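Side-chain contacts in aerobic respiration control sensor protein ArcB (Escherichia coli, PDB 2A0B), which activates the response regulator ArcA through a four-step phosphorelay, this chain being the histidine-containing phosphotransfer (HPt) domain of the sensor: residues P91-E94 with D95-E99; L78-L81 with G82-Q86; W108-D111 with V112-L115. All blocks are in the same frame, centred on the assembly; numbering follows the deposited sequence. Where two conformers were deposited one is given.

Contact 1: P91-E94 with D95-E99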
loop_
_atom_site.group_PDB
_atom_site.type_symbol
_atom_site.label_atom_id
_atom_site.label_comp_id
_atom_site.label_asym_id
_atom_site.label_seq_id
_atom_site.Cartn_x
_atom_site.Cartn_y
_atom_site.Cartn_z
ATOM N N PRO A 91 -20.668 2.286 4.011
ATOM C CA PRO A 91 -21.664 3.197 3.375
ATOM C C PRO A 91 -21.068 4.113 2.314
ATOM O O PRO A 91 -21.723 4.441 1.306
ATOM C CB PRO A 91 -22.120 4.035 4.558
ATOM C CG PRO A 91 -21.837 3.272 5.794
ATOM C CD PRO A 91 -20.624 2.406 5.459
ATOM N N ALA A 92 -19.847 4.602 2.520
ATOM C CA ALA A 92 -19.205 5.516 1.561
ATOM C C ALA A 92 -18.515 4.858 0.398
ATOM O O ALA A 92 -17.916 5.432 -0.495
ATOM C CB ALA A 92 -18.194 6.353 2.328
ATOM N N TRP A 93 -18.478 3.479 0.305
ATOM C CA TRP A 93 -17.727 2.820 -0.734
ATOM C C TRP A 93 -18.001 3.216 -2.161
ATOM O O TRP A 93 -17.166 3.557 -2.965
ATOM C CB TRP A 93 -17.826 1.245 -0.581
ATOM C CG TRP A 93 -16.889 0.474 -1.466
ATOM C CD1 TRP A 93 -15.595 0.078 -1.076
ATOM C CD2 TRP A 93 -17.055 0.006 -2.776
ATOM N NE1 TRP A 93 -15.065 -0.623 -2.119
ATOM C CE2 TRP A 93 -15.871 -0.712 -3.199
ATOM C CE3 TRP A 93 -18.097 0.058 -3.724
ATOM C CZ2 TRP A 93 -15.780 -1.279 -4.446
ATOM C CZ3 TRP A 93 -17.965 -0.521 -4.961
ATOM C CH2 TRP A 93 -16.794 -1.189 -5.364
ATOM N N GLU A 94 -19.317 3.238 -2.555
ATOM C CA GLU A 94 -19.622 3.596 -3.928
ATOM C C GLU A 94 -19.225 5.081 -4.214
ATOM O O GLU A 94 -18.752 5.272 -5.338
ATOM C CB GLU A 94 -21.158 3.457 -4.111
ATOM C CG GLU A 94 -21.605 2.017 -4.302
ATOM C CD GLU A 94 -21.379 1.423 -5.668
ATOM O OE1 GLU A 94 -21.126 2.135 -6.664
ATOM O OE2 GLU A 94 -21.457 0.173 -5.829
ATOM N N ASP A 95 -19.399 5.894 -3.207
ATOM C CA ASP A 95 -19.065 7.324 -3.455
ATOM C C ASP A 95 -17.555 7.564 -3.563
ATOM O O ASP A 95 -17.095 8.485 -4.208
ATOM C CB ASP A 95 -19.498 8.196 -2.309
ATOM C CG ASP A 95 -21.057 8.517 -2.305
ATOM O OD1 ASP A 95 -21.577 8.216 -3.350
ATOM O OD2 ASP A 95 -21.282 8.830 -1.137
ATOM N N ASN A 96 -16.779 6.768 -2.779
ATOM C CA ASN A 96 -15.380 7.122 -2.595
ATOM C C ASN A 96 -14.383 6.115 -3.180
ATOM O O ASN A 96 -13.225 6.568 -3.266
ATOM C CB ASN A 96 -15.189 7.161 -1.064
ATOM C CG ASN A 96 -15.739 8.442 -0.430
ATOM O OD1 ASN A 96 -16.065 9.311 -1.246
ATOM N ND2 ASN A 96 -15.762 8.512 0.877
ATOM N N VAL A 97 -14.850 4.996 -3.689
ATOM C CA VAL A 97 -13.763 4.058 -4.162
ATOM C C VAL A 97 -12.933 4.595 -5.265
ATOM O O VAL A 97 -11.698 4.407 -5.354
ATOM C CB VAL A 97 -14.430 2.704 -4.435
ATOM C CG1 VAL A 97 -15.262 2.695 -5.706
ATOM C CG2 VAL A 97 -13.273 1.683 -4.497
ATOM N N GLY A 98 -13.499 5.379 -6.233
ATOM C CA GLY A 98 -12.658 5.948 -7.306
ATOM C C GLY A 98 -11.698 6.987 -6.671
ATOM O O GLY A 98 -10.589 7.072 -7.253
ATOM N N GLU A 99 -12.027 7.739 -5.668
ATOM C CA GLU A 99 -11.161 8.704 -5.015
ATOM C C GLU A 99 -10.005 7.920 -4.307
ATOM O O GLU A 99 -8.855 8.336 -4.463
ATOM C CB GLU A 99 -11.815 9.614 -4.002
ATOM C CG GLU A 99 -10.895 10.741 -3.527
ATOM C CD GLU A 99 -11.502 12.129 -3.557
ATOM O OE1 GLU A 99 -12.569 12.341 -4.196
ATOM O OE2 GLU A 99 -11.005 13.090 -2.912
HETATM O O HOH W 1 -21.466 5.504 -1.293
HETATM O O HOH W 2 -16.352 6.092 -6.684
#
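A92 and W93 accept backbone bonds through their carbonyls: N96 N donates to A92 O at 2.9 Å, and V97 N donates to W93 O at 2.8 Å. A weak third bond runs from N96 N to W93 O. Water takes part in this turn as well. One molecule accepts from D95 N and donates to P91 O; a second accepts from G98 N at 3.0 Å and donates to E94 O, standing in for a direct bond where the helix is kinked.

The main side-chain pair is W93 and V97, four residues apart. V97 CB lies over one face of the indole, 4.0 Å from the centroid of the five-membered ring and 15° off its normal, which meets the geometry of a CH-pi contact. The branch V97 CG2 reaches W93 CE2 at 3.8 Å. W93 has CG anti to its backbone N (chi1 -170°), which brings the indole round so that one face meets V97 CB. The indole's polar edge is engaged too: W93 NE1 donates to I85 O. I59 of helix 56-72 touches both side chains, and K56 packs on W93.

D95 belongs to the zinc site with H77, E103 and E107, but the side chain of N96, next to it, is about 12 Å from the zinc ion of this chain at the nearest atoms. D95 touches a crystal neighbour, so it probably reaches a zinc of another molecule. The arrangement belongs to the N-terminal part of helix 93-122, a long helix of the HPt four-helix bundle.

Contact 2: L78-L81 with G82-Q86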
loop_
_atom_site.group_PDB
_atom_site.type_symbol
_atom_site.label_atom_id
_atom_site.label_comp_id
_atom_site.label_asym_id
_atom_site.label_seq_id
_atom_site.Cartn_x
_atom_site.Cartn_y
_atom_site.Cartn_z
ATOM N N LEU A 78 -0.977 2.858 2.892
ATOM C CA LEU A 78 -1.339 2.173 1.701
ATOM C C LEU A 78 -2.176 0.917 2.073
ATOM O O LEU A 78 -3.102 0.554 1.393
ATOM C CB LEU A 78 -0.228 1.750 0.744
ATOM C CG LEU A 78 0.657 2.907 0.208
ATOM C CD1 LEU A 78 1.676 2.416 -0.795
ATOM C CD2 LEU A 78 -0.288 3.878 -0.568
ATOM N N GLN A 79 -1.763 0.307 3.200
ATOM C CA GLN A 79 -2.570 -0.855 3.652
ATOM C C GLN A 79 -4.012 -0.474 4.042
ATOM O O GLN A 79 -4.932 -1.170 3.610
ATOM C CB GLN A 79 -1.848 -1.452 4.884
ATOM C CG GLN A 79 -2.496 -2.783 5.311
ATOM C CD GLN A 79 -1.909 -3.243 6.628
ATOM O OE1 GLN A 79 -1.945 -4.458 6.881
ATOM N NE2 GLN A 79 -1.387 -2.409 7.470
ATOM N N GLN A 80 -4.106 0.684 4.668
ATOM C CA GLN A 80 -5.444 1.178 5.073
ATOM C C GLN A 80 -6.261 1.589 3.855
ATOM O O GLN A 80 -7.472 1.255 3.769
ATOM C CB GLN A 80 -5.329 2.309 6.074
ATOM C CG GLN A 80 -6.691 2.796 6.577
ATOM C CD GLN A 80 -7.612 1.712 7.089
ATOM O OE1 GLN A 80 -7.154 0.691 7.656
ATOM N NE2 GLN A 80 -8.933 1.873 6.905
ATOM N N LEU A 81 -5.606 2.181 2.837
ATOM C CA LEU A 81 -6.386 2.436 1.595
ATOM C C LEU A 81 -6.908 1.207 0.920
ATOM O O LEU A 81 -7.946 0.992 0.328
ATOM C CB LEU A 81 -5.542 3.201 0.538
ATOM C CG LEU A 81 -5.405 4.689 0.774
ATOM C CD1 LEU A 81 -4.480 5.225 -0.305
ATOM C CD2 LEU A 81 -6.814 5.268 0.701
ATOM N N GLY A 82 -6.023 0.116 0.941
ATOM C CA GLY A 82 -6.434 -1.130 0.297
ATOM C C GLY A 82 -7.527 -1.761 1.194
ATOM O O GLY A 82 -8.390 -2.332 0.515
ATOM N N GLN A 83 -7.501 -1.600 2.461
ATOM C CA GLN A 83 -8.588 -2.111 3.316
ATOM C C GLN A 83 -9.913 -1.423 2.935
ATOM O O GLN A 83 -10.917 -2.113 2.729
ATOM C CB GLN A 83 -8.245 -1.902 4.774
ATOM C CG GLN A 83 -9.418 -2.152 5.710
ATOM C CD GLN A 83 -9.802 -3.608 5.757
ATOM O OE1 GLN A 83 -9.082 -4.480 5.284
ATOM N NE2 GLN A 83 -10.982 -3.919 6.319
ATOM N N GLN A 84 -9.832 -0.079 2.771
ATOM C CA GLN A 84 -11.102 0.596 2.366
ATOM C C GLN A 84 -11.562 0.147 1.016
ATOM O O GLN A 84 -12.768 -0.159 0.825
ATOM C CB GLN A 84 -10.844 2.126 2.345
ATOM C CG GLN A 84 -10.632 2.699 3.719
ATOM C CD GLN A 84 -9.963 4.066 3.742
ATOM O OE1 GLN A 84 -9.576 4.528 4.806
ATOM N NE2 GLN A 84 -9.685 4.717 2.632
ATOM N N ILE A 85 -10.735 0.007 -0.021
ATOM C CA ILE A 85 -11.049 -0.439 -1.338
ATOM C C ILE A 85 -11.690 -1.829 -1.365
ATOM O O ILE A 85 -12.607 -2.132 -2.100
ATOM C CB ILE A 85 -9.826 -0.388 -2.295
ATOM C CG1 ILE A 85 -9.475 1.126 -2.471
ATOM C CG2 ILE A 85 -10.082 -0.995 -3.628
ATOM C CD1 ILE A 85 -8.112 1.414 -3.073
ATOM N N GLN A 86 -11.180 -2.713 -0.444
ATOM C CA GLN A 86 -11.815 -4.041 -0.460
ATOM C C GLN A 86 -12.984 -4.102 0.463
ATOM O O GLN A 86 -13.468 -5.251 0.724
ATOM C CB GLN A 86 -10.723 -5.114 -0.075
ATOM C CG GLN A 86 -10.321 -5.064 1.347
ATOM C CD GLN A 86 -9.755 -6.340 2.003
ATOM O OE1 GLN A 86 -9.035 -7.060 1.351
ATOM N NE2 GLN A 86 -10.061 -6.563 3.255
#
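L81, Q80 and Q84 carry this contact, the two glutamines meeting across one helical turn. Q80 NE2 donates to Q84 OE1 at 3.4 Å, a weak bond in length although its N-H...O angle is 162°. The two side chains cross at about a right angle, with their amide planes 70° apart. Q80 reaches its partner because the chain bends at chi2 (51°), whereas Q84 runs extended beyond CG. The other end of the Q84 amide lies against L81: NE2 is 3.5 Å from the methyl L81 CD2, a packing contact. Beneath them the backbone is regular, as the final turns of helix 76-85 in the HPt four-helix bundle: Q84 N donates to Q80 O at 2.9 Å, and I85 N to L81 O at 3.0 Å. L81 O also has I85 CG1 close by, at 3.2 Å. L81 itself is buried, touching E103 and E107 of helix 93-122, and its side chain comes within about 4 Å of the bound zinc ion at the nearest atoms. Q83, next to this group, accepts from K67 NZ through OE1. Q86, just past the helix end, pairs through OE1 with ND1 of H64, the phosphorylation site.

Contact 3: W108-D111 with V112-L115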
loop_
_atom_site.group_PDB
_atom_site.type_symbol
_atom_site.label_atom_id
_atom_site.label_comp_id
_atom_site.label_asym_id
_atom_site.label_seq_id
_atom_site.Cartn_x
_atom_site.Cartn_y
_atom_site.Cartn_z
ATOM N N TRP A 108 1.590 6.405 -4.264
ATOM C CA TRP A 108 2.404 5.238 -3.705
ATOM C C TRP A 108 3.916 5.380 -3.907
ATOM O O TRP A 108 4.576 4.915 -2.940
ATOM C CB TRP A 108 1.866 3.974 -4.344
ATOM C CG TRP A 108 2.145 3.749 -5.765
ATOM C CD1 TRP A 108 1.394 4.062 -6.865
ATOM C CD2 TRP A 108 3.346 3.173 -6.343
ATOM N NE1 TRP A 108 1.956 3.709 -8.036
ATOM C CE2 TRP A 108 3.218 3.143 -7.695
ATOM C CE3 TRP A 108 4.496 2.665 -5.656
ATOM C CZ2 TRP A 108 4.191 2.643 -8.580
ATOM C CZ3 TRP A 108 5.461 2.169 -6.535
ATOM C CH2 TRP A 108 5.312 2.155 -7.917
ATOM N N ARG A 109 4.312 6.017 -5.006
ATOM C CA ARG A 109 5.797 6.152 -5.138
ATOM C C ARG A 109 6.338 6.969 -4.029
ATOM O O ARG A 109 7.458 6.787 -3.447
ATOM C CB ARG A 109 6.122 6.583 -6.558
ATOM C CG ARG A 109 5.665 5.721 -7.709
ATOM C CD ARG A 109 6.140 6.190 -9.074
ATOM N NE ARG A 109 5.833 5.308 -10.194
ATOM C CZ ARG A 109 4.703 5.273 -10.883
ATOM N NH1 ARG A 109 3.693 6.072 -10.535
ATOM N NH2 ARG A 109 4.557 4.409 -11.878
ATOM N N HIS A 110 5.662 8.084 -3.576
ATOM C CA HIS A 110 6.093 8.875 -2.471
ATOM C C HIS A 110 6.214 8.145 -1.150
ATOM O O HIS A 110 7.102 8.294 -0.343
ATOM C CB HIS A 110 5.165 10.148 -2.344
ATOM C CG HIS A 110 5.317 10.902 -1.086
ATOM N ND1 HIS A 110 6.358 11.780 -0.867
ATOM C CD2 HIS A 110 4.625 10.983 0.087
ATOM C CE1 HIS A 110 6.301 12.316 0.321
ATOM N NE2 HIS A 110 5.239 11.861 0.943
ATOM N N ASP A 111 5.178 7.282 -0.865
ATOM C CA ASP A 111 5.195 6.486 0.342
ATOM C C ASP A 111 6.445 5.495 0.248
ATOM O O ASP A 111 7.014 5.451 1.345
ATOM C CB ASP A 111 3.936 5.615 0.395
ATOM C CG ASP A 111 2.655 6.285 0.859
ATOM O OD1 ASP A 111 2.447 7.418 0.300
ATOM O OD2 ASP A 111 1.874 5.917 1.734
ATOM N N VAL A 112 6.691 5.025 -0.921
ATOM C CA VAL A 112 7.935 4.121 -0.965
ATOM C C VAL A 112 9.177 4.926 -0.691
ATOM O O VAL A 112 10.087 4.538 0.067
ATOM C CB VAL A 112 7.978 3.473 -2.318
ATOM C CG1 VAL A 112 9.365 2.900 -2.690
ATOM C CG2 VAL A 112 6.877 2.409 -2.508
ATOM N N GLU A 113 9.252 6.203 -1.241
ATOM C CA GLU A 113 10.449 6.987 -0.920
ATOM C C GLU A 113 10.614 7.319 0.512
ATOM O O GLU A 113 11.687 7.457 1.119
ATOM C CB GLU A 113 10.347 8.343 -1.730
ATOM C CG GLU A 113 10.483 8.097 -3.193
ATOM C CD GLU A 113 10.131 9.281 -4.098
ATOM O OE1 GLU A 113 9.510 10.229 -3.593
ATOM O OE2 GLU A 113 10.472 9.216 -5.272
ATOM N N VAL A 114 9.548 7.581 1.323
ATOM C CA VAL A 114 9.522 7.814 2.720
ATOM C C VAL A 114 10.037 6.526 3.489
ATOM O O VAL A 114 10.801 6.761 4.382
ATOM C CB VAL A 114 8.113 8.203 3.229
ATOM C CG1 VAL A 114 8.053 8.288 4.721
ATOM C CG2 VAL A 114 7.841 9.639 2.664
ATOM N N LEU A 115 9.595 5.392 3.032
ATOM C CA LEU A 115 10.111 4.155 3.756
ATOM C C LEU A 115 11.580 3.976 3.430
ATOM O O LEU A 115 12.318 3.718 4.400
ATOM C CB LEU A 115 9.213 3.024 3.302
ATOM C CG LEU A 115 9.752 1.614 3.791
ATOM C CD1 LEU A 115 9.796 1.658 5.255
ATOM C CD2 LEU A 115 8.835 0.572 3.150
HETATM O O HOH W 3 8.578 11.804 -2.031
#
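W108 and V112 form the tightly packed side of this turn, and the exposed H110 and E113 the looser one. On the inner side the two residues point the same way side by side, and V112 CG2 meets the edge of the indole near its plane, 4.0 Å from W108 CE3. The same methyl is 3.4 Å from W108 O, so the one methyl touches both the ring edge and the carbonyl oxygen. W108 takes chi1 71°, with CG between the backbone N and the carbonyl carbon, which brings the six-membered ring edge to V112. M40 and P41 of helix 26-52 pack on W108, while E37 of that helix touches V112. The backbone is regular here: V112 N donates to W108 O at 2.9 Å, and L115 N to D111 O at 3.1 Å.

Toward solvent the contacts thin out. The buried V114, which packs on K7 of helix 7-11, lays its CG2 methyl over one face of the exposed H110 imidazole, 4.1 Å from the ring centroid and 24° off the normal, a CH-pi contact displaced toward the rim. H110 ND1 and E113 OE1 are 4.4 Å apart; a water between them is modelled implausibly close to both, so its bridging role is doubtful.

D111, buried, faces helix 76-85, where it touches L78 and the zinc ligand H77. Its OD1 lies near E107 OE1, a proximity that would be expected to perturb the ionisation of one carboxylate. The D111 side chain is about 6 Å from the zinc ion at the nearest atoms, consistent with a second-shell place in the metal site, on the long last helix of the HPt four-helix bundle.

Overall arrangement
Along the chain contact 2 comes first, on helix 76-85, followed by contacts 1 and 3, both on helix 93-122. Contacts 1 and 2 have centres about 12 Å apart and touch, with W93 CD1 packing 3.4 Å from Q84 O. Contact 3 lies about 16 Å from contact 2, centre to centre, and on the opposite side of the chain's centre, but also touches it: L78 CG is 3.6 Å from D111 OD2. Contacts 1 and 3, centred about 24 Å apart, do not meet. Helix 76-85 thus lies against two separate parts of helix 93-122, and zinc is held between them by H77 of the one and E103 and E107 of the other.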